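Local coordinates for protein importin subunit beta-1 (Saccharomyces cerevisiae, PDB 5OWU) that carries proteins into the nucleus as the beta subunit that partners importin alpha, which binds the classical nuclear localization signal of the cargo, at residues Gln78-Ala81 with Gln82-Ile85; Phe840-Ala843 with Thr844-Thr847. All coordinates share one frame; numbering follows the deposited sequence.

Interaction 1 of 2, residues Gln78-Ala81 with Gln82-Ile85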
loop_
_atom_site.group_PDB
_atom_site.type_symbol
_atom_site.label_atom_id
_atom_site.label_comp_id
_atom_site.label_asym_id
_atom_site.label_seq_id
_atom_site.Cartn_x
_atom_site.Cartn_y
_atom_site.Cartn_z
ATOM N N GLN A 78 -13.000 -2.031 22.271
ATOM C CA GLN A 78 -14.248 -2.329 22.975
ATOM C C GLN A 78 -13.996 -2.751 24.421
ATOM O O GLN A 78 -14.720 -2.327 25.336
ATOM C CB GLN A 78 -15.014 -3.424 22.231
ATOM C CG GLN A 78 -16.407 -3.719 22.777
ATOM C CD GLN A 78 -17.403 -2.604 22.498
ATOM O OE1 GLN A 78 -17.025 -1.481 22.157
ATOM N NE2 GLN A 78 -18.688 -2.915 22.634
ATOM N N GLN A 79 -12.993 -3.605 24.645
ATOM C CA GLN A 79 -12.672 -4.027 26.006
ATOM C C GLN A 79 -12.295 -2.833 26.878
ATOM O O GLN A 79 -12.761 -2.708 28.017
ATOM C CB GLN A 79 -11.536 -5.051 25.980
ATOM C CG GLN A 79 -11.951 -6.408 25.438
ATOM C CD GLN A 79 -10.768 -7.315 25.159
ATOM O OE1 GLN A 79 -9.653 -7.058 25.614
ATOM N NE2 GLN A 79 -11.005 -8.378 24.398
ATOM N N PHE A 80 -11.440 -1.949 26.358
ATOM C CA PHE A 80 -11.050 -0.752 27.097
ATOM C C PHE A 80 -12.259 0.120 27.406
ATOM O O PHE A 80 -12.380 0.662 28.514
ATOM C CB PHE A 80 -10.018 0.052 26.298
ATOM C CG PHE A 80 -8.642 -0.568 26.234
ATOM C CD1 PHE A 80 -8.284 -1.633 27.046
ATOM C CD2 PHE A 80 -7.690 -0.052 25.363
ATOM C CE1 PHE A 80 -7.014 -2.181 26.976
ATOM C CE2 PHE A 80 -6.423 -0.596 25.297
ATOM C CZ PHE A 80 -6.088 -1.669 26.105
ATOM N N ALA A 81 -13.167 0.266 26.441
ATOM C CA ALA A 81 -14.350 1.087 26.673
ATOM C C ALA A 81 -15.177 0.519 27.816
ATOM O O ALA A 81 -15.562 1.243 28.745
ATOM C CB ALA A 81 -15.187 1.186 25.394
ATOM N N GLN A 82 -15.462 -0.785 27.770
ATOM C CA GLN A 82 -16.273 -1.377 28.827
ATOM C C GLN A 82 -15.564 -1.335 30.179
ATOM O O GLN A 82 -16.221 -1.175 31.219
ATOM C CB GLN A 82 -16.649 -2.812 28.468
ATOM C CG GLN A 82 -17.476 -3.497 29.559
ATOM C CD GLN A 82 -18.031 -4.839 29.135
ATOM O OE1 GLN A 82 -18.241 -5.095 27.949
ATOM N NE2 GLN A 82 -18.272 -5.708 30.109
ATOM N N ARG A 83 -14.237 -1.484 30.196
ATOM C CA ARG A 83 -13.513 -1.389 31.461
ATOM C C ARG A 83 -13.608 0.017 32.050
ATOM O O ARG A 83 -13.813 0.176 33.256
ATOM C CB ARG A 83 -12.049 -1.790 31.282
ATOM C CG ARG A 83 -11.239 -1.607 32.568
ATOM C CD ARG A 83 -9.844 -2.162 32.469
ATOM N NE ARG A 83 -9.058 -1.516 31.425
ATOM C CZ ARG A 83 -7.767 -1.756 31.223
ATOM N NH1 ARG A 83 -7.130 -2.610 32.006
ATOM N NH2 ARG A 83 -7.109 -1.139 30.249
ATOM N N TRP A 84 -13.436 1.051 31.227
ATOM C CA TRP A 84 -13.645 2.412 31.712
ATOM C C TRP A 84 -15.058 2.586 32.253
ATOM O O TRP A 84 -15.263 3.139 33.343
ATOM C CB TRP A 84 -13.382 3.419 30.590
ATOM C CG TRP A 84 -13.747 4.826 30.956
ATOM C CD1 TRP A 84 -14.899 5.477 30.641
ATOM C CD2 TRP A 84 -12.962 5.750 31.718
ATOM N NE1 TRP A 84 -14.881 6.750 31.148
ATOM C CE2 TRP A 84 -13.703 6.946 31.815
ATOM C CE3 TRP A 84 -11.703 5.686 32.322
ATOM C CZ2 TRP A 84 -13.226 8.071 32.486
ATOM C CZ3 TRP A 84 -11.233 6.801 32.993
ATOM C CH2 TRP A 84 -11.991 7.977 33.069
ATOM N N ILE A 85 -16.049 2.102 31.508
ATOM C CA ILE A 85 -17.438 2.352 31.871
ATOM C C ILE A 85 -17.799 1.663 33.183
ATOM O O ILE A 85 -18.463 2.260 34.042
ATOM C CB ILE A 85 -18.363 1.923 30.718
ATOM C CG1 ILE A 85 -18.181 2.897 29.545
ATOM C CG2 ILE A 85 -19.821 1.868 31.176
ATOM C CD1 ILE A 85 -18.786 2.436 28.255
HETATM O O HOH W 1 -9.948 0.763 29.990
#

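Interaction 2 of 2, residues Phe840-Ala843 with Thr844-Thr847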
loop_
_atom_site.group_PDB
_atom_site.type_symbol
_atom_site.label_atom_id
_atom_site.label_comp_id
_atom_site.label_asym_id
_atom_site.label_seq_id
_atom_site.Cartn_x
_atom_site.Cartn_y
_atom_site.Cartn_z
ATOM N N PHE A 840 -12.370 -11.371 -16.956
ATOM C CA PHE A 840 -11.930 -12.706 -16.582
ATOM C C PHE A 840 -11.395 -13.438 -17.805
ATOM O O PHE A 840 -11.951 -13.337 -18.902
ATOM C CB PHE A 840 -13.083 -13.501 -15.967
ATOM C CG PHE A 840 -13.540 -12.981 -14.637
ATOM C CD1 PHE A 840 -12.622 -12.676 -13.646
ATOM C CD2 PHE A 840 -14.886 -12.787 -14.380
ATOM C CE1 PHE A 840 -13.037 -12.196 -12.420
ATOM C CE2 PHE A 840 -15.309 -12.302 -13.156
ATOM C CZ PHE A 840 -14.381 -12.006 -12.175
ATOM N N SER A 841 -10.309 -14.178 -17.611
ATOM C CA SER A 841 -9.715 -14.936 -18.697
ATOM C C SER A 841 -10.679 -16.018 -19.177
ATOM O O SER A 841 -11.734 -16.263 -18.589
ATOM C CB SER A 841 -8.400 -15.567 -18.248
ATOM O OG SER A 841 -8.628 -16.532 -17.236
ATOM N N GLN A 842 -10.292 -16.685 -20.266
ATOM C CA GLN A 842 -11.131 -17.740 -20.814
ATOM C C GLN A 842 -11.032 -19.021 -19.999
ATOM O O GLN A 842 -11.989 -19.800 -19.969
ATOM C CB GLN A 842 -10.756 -18.020 -22.270
ATOM C CG GLN A 842 -11.879 -18.667 -23.074
ATOM C CD GLN A 842 -13.048 -17.723 -23.308
ATOM O OE1 GLN A 842 -12.872 -16.507 -23.387
ATOM N NE2 GLN A 842 -14.248 -18.281 -23.417
ATOM N N ALA A 843 -9.896 -19.267 -19.344
ATOM C CA ALA A 843 -9.809 -20.414 -18.447
ATOM C C ALA A 843 -10.787 -20.260 -17.289
ATOM O O ALA A 843 -11.470 -21.220 -16.908
ATOM C CB ALA A 843 -8.379 -20.577 -17.931
ATOM N N THR A 844 -10.878 -19.050 -16.732
ATOM C CA THR A 844 -11.848 -18.779 -15.675
ATOM C C THR A 844 -13.273 -19.019 -16.158
ATOM O O THR A 844 -14.089 -19.606 -15.440
ATOM C CB THR A 844 -11.682 -17.342 -15.184
ATOM O OG1 THR A 844 -10.367 -17.172 -14.646
ATOM C CG2 THR A 844 -12.707 -16.997 -14.109
ATOM N N LYS A 845 -13.592 -18.575 -17.373
ATOM C CA LYS A 845 -14.952 -18.745 -17.876
ATOM C C LYS A 845 -15.248 -20.211 -18.168
ATOM O O LYS A 845 -16.376 -20.673 -17.960
ATOM C CB LYS A 845 -15.157 -17.877 -19.119
ATOM C CG LYS A 845 -14.967 -16.388 -18.839
ATOM C CD LYS A 845 -14.938 -15.553 -20.112
ATOM C CE LYS A 845 -16.204 -14.729 -20.258
ATOM N NZ LYS A 845 -16.149 -13.819 -21.432
ATOM N N ASP A 846 -14.248 -20.959 -18.636
ATOM C CA ASP A 846 -14.412 -22.399 -18.805
ATOM C C ASP A 846 -14.710 -23.067 -17.469
ATOM O O ASP A 846 -15.632 -23.891 -17.357
ATOM C CB ASP A 846 -13.150 -23.003 -19.431
ATOM C CG ASP A 846 -12.824 -22.413 -20.796
ATOM O OD1 ASP A 846 -13.755 -21.946 -21.491
ATOM O OD2 ASP A 846 -11.633 -22.423 -21.175
ATOM N N THR A 847 -13.934 -22.725 -16.439
ATOM C CA THR A 847 -14.186 -23.274 -15.111
ATOM C C THR A 847 -15.588 -22.919 -14.636
ATOM O O THR A 847 -16.285 -23.758 -14.056
ATOM C CB THR A 847 -13.137 -22.764 -14.122
ATOM O OG1 THR A 847 -11.820 -23.023 -14.633
ATOM C CG2 THR A 847 -13.289 -23.456 -12.769
#

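Interaction 1 of 2, residues Gln78-Ala81 with Gln82-Ile85
Phe-80 and Arg-83 meet along one side of helix 74-87. Their side chains run next to each other and point the same way. The ring and the guanidinium are nearly parallel, with planes 9° apart. The meeting is narrow: NH2 of Arg-83 lies 3.4 Å from CE1 of Phe-80 and touches the neighbouring CD1 as well, from an oblique direction. A bend in the arginine chain at chi3 (61°) turns the guanidinium alongside the ring.

A water ties the same two residues together. It accepts from NE of Arg-83 at 2.8 Å, lying at the guanidinium edge in its plane. It donates to O of Phe-80, also at 2.8 Å. That carbonyl therefore has two donors, the water and N of Trp-84. The same NH2 that touches the ring forms a salt bridge with Glu-68, and Arg-83 also makes a cation-pi contact with Phe-37.

The backbone bonds are regular. N of Gln-82 gives to O of Gln-78 at 3.0 Å, and N of Trp-84 gives to O of Phe-80 at 2.9 Å. Arg-83 N to Gln-79 O and Ile-85 N to Ala-81 O complete the set.

CG1 of Ile-85 lies beside the backbone N (chi1 -70°), which sets it against the carbonyl oxygen of Ala-81, at 3.2 Å. The indole of Trp-84 turns to the next helix and packs on Ile-122 and Ile-125 of helix 109-126, and its NE1 bonds to Glu-126.

The arrangement is that of an alpha helix with bonds from each residue to the one four before it, and a side-chain pair spaced three residues apart. The helix belongs to the importin-beta N-terminal domain of the HEAT-repeat solenoid.

Interaction 2 of 2, residues Phe840-Ala843 with Thr844-Thr847
The N-terminus of helix 842-860, in HEAT repeat 19, is capped by Ser-841. Its OG accepts from N of Thr-844 in a weak bond of 3.4 Å, though a fairly straight one at 166°. The serine hydroxyl lies between its own backbone N and carbonyl carbon (chi1 65°), which turns it back over the first turn. O of Ser-841 adds a second tie, accepting from N of Lys-845 at 3.2 Å.

Thr-847 closes the next turn with two bonds to one acceptor. Its N and its OG1 both reach O of Ala-843 at 2.9 Å. They come from opposite faces of the carbonyl plane, so this oxygen is gripped on both sides.

Weaker van der Waals contacts surround the cap. CG2 of Thr-844 approaches CB of Phe-840 at 4.0 Å and also touches CG, the root of the ring. The aliphatic part of Lys-845 folds back along the chain before the helix. Its CG comes to 3.2 Å from O of Ser-841, and its CD lies near O of Phe-840. OE1 of Gln-842 is 4.0 Å from the same CD. The chain of Lys-845 ends at Gln-838, whose OE1 takes a hydrogen bond from NZ.

Helix 796-812 lies against this turn, and the carboxylate of its Asp-796 bonds to both hydroxyls, through OD2 to OG of Ser-841 and through OD1 to OG1 of Thr-844. Arg-800 also bonds to OG1 of Thr-844, and Thr-847 packs on Arg-800 and Val-803.

How the interactions relate
Both contacts are local, each within one helix, and both lie mainly at the surface with a single buried residue. They hold different elements: interaction 1 is in the body of helix 74-87, near the start of the chain, and interaction 2 is at the beginning of helix 842-860, close to the C-terminus of the chain. Their centres are about 50 Å apart and they do not touch. The chemistry follows the place. In mid-helix the backbone bonds run from each residue to the one four before it, with a water added at one carbonyl, and an aromatic ring and a guanidinium carry the side-chain contact. At the helix start, hydroxyls supply the extra bonds, and an aspartate of a neighbouring helix joins two of them.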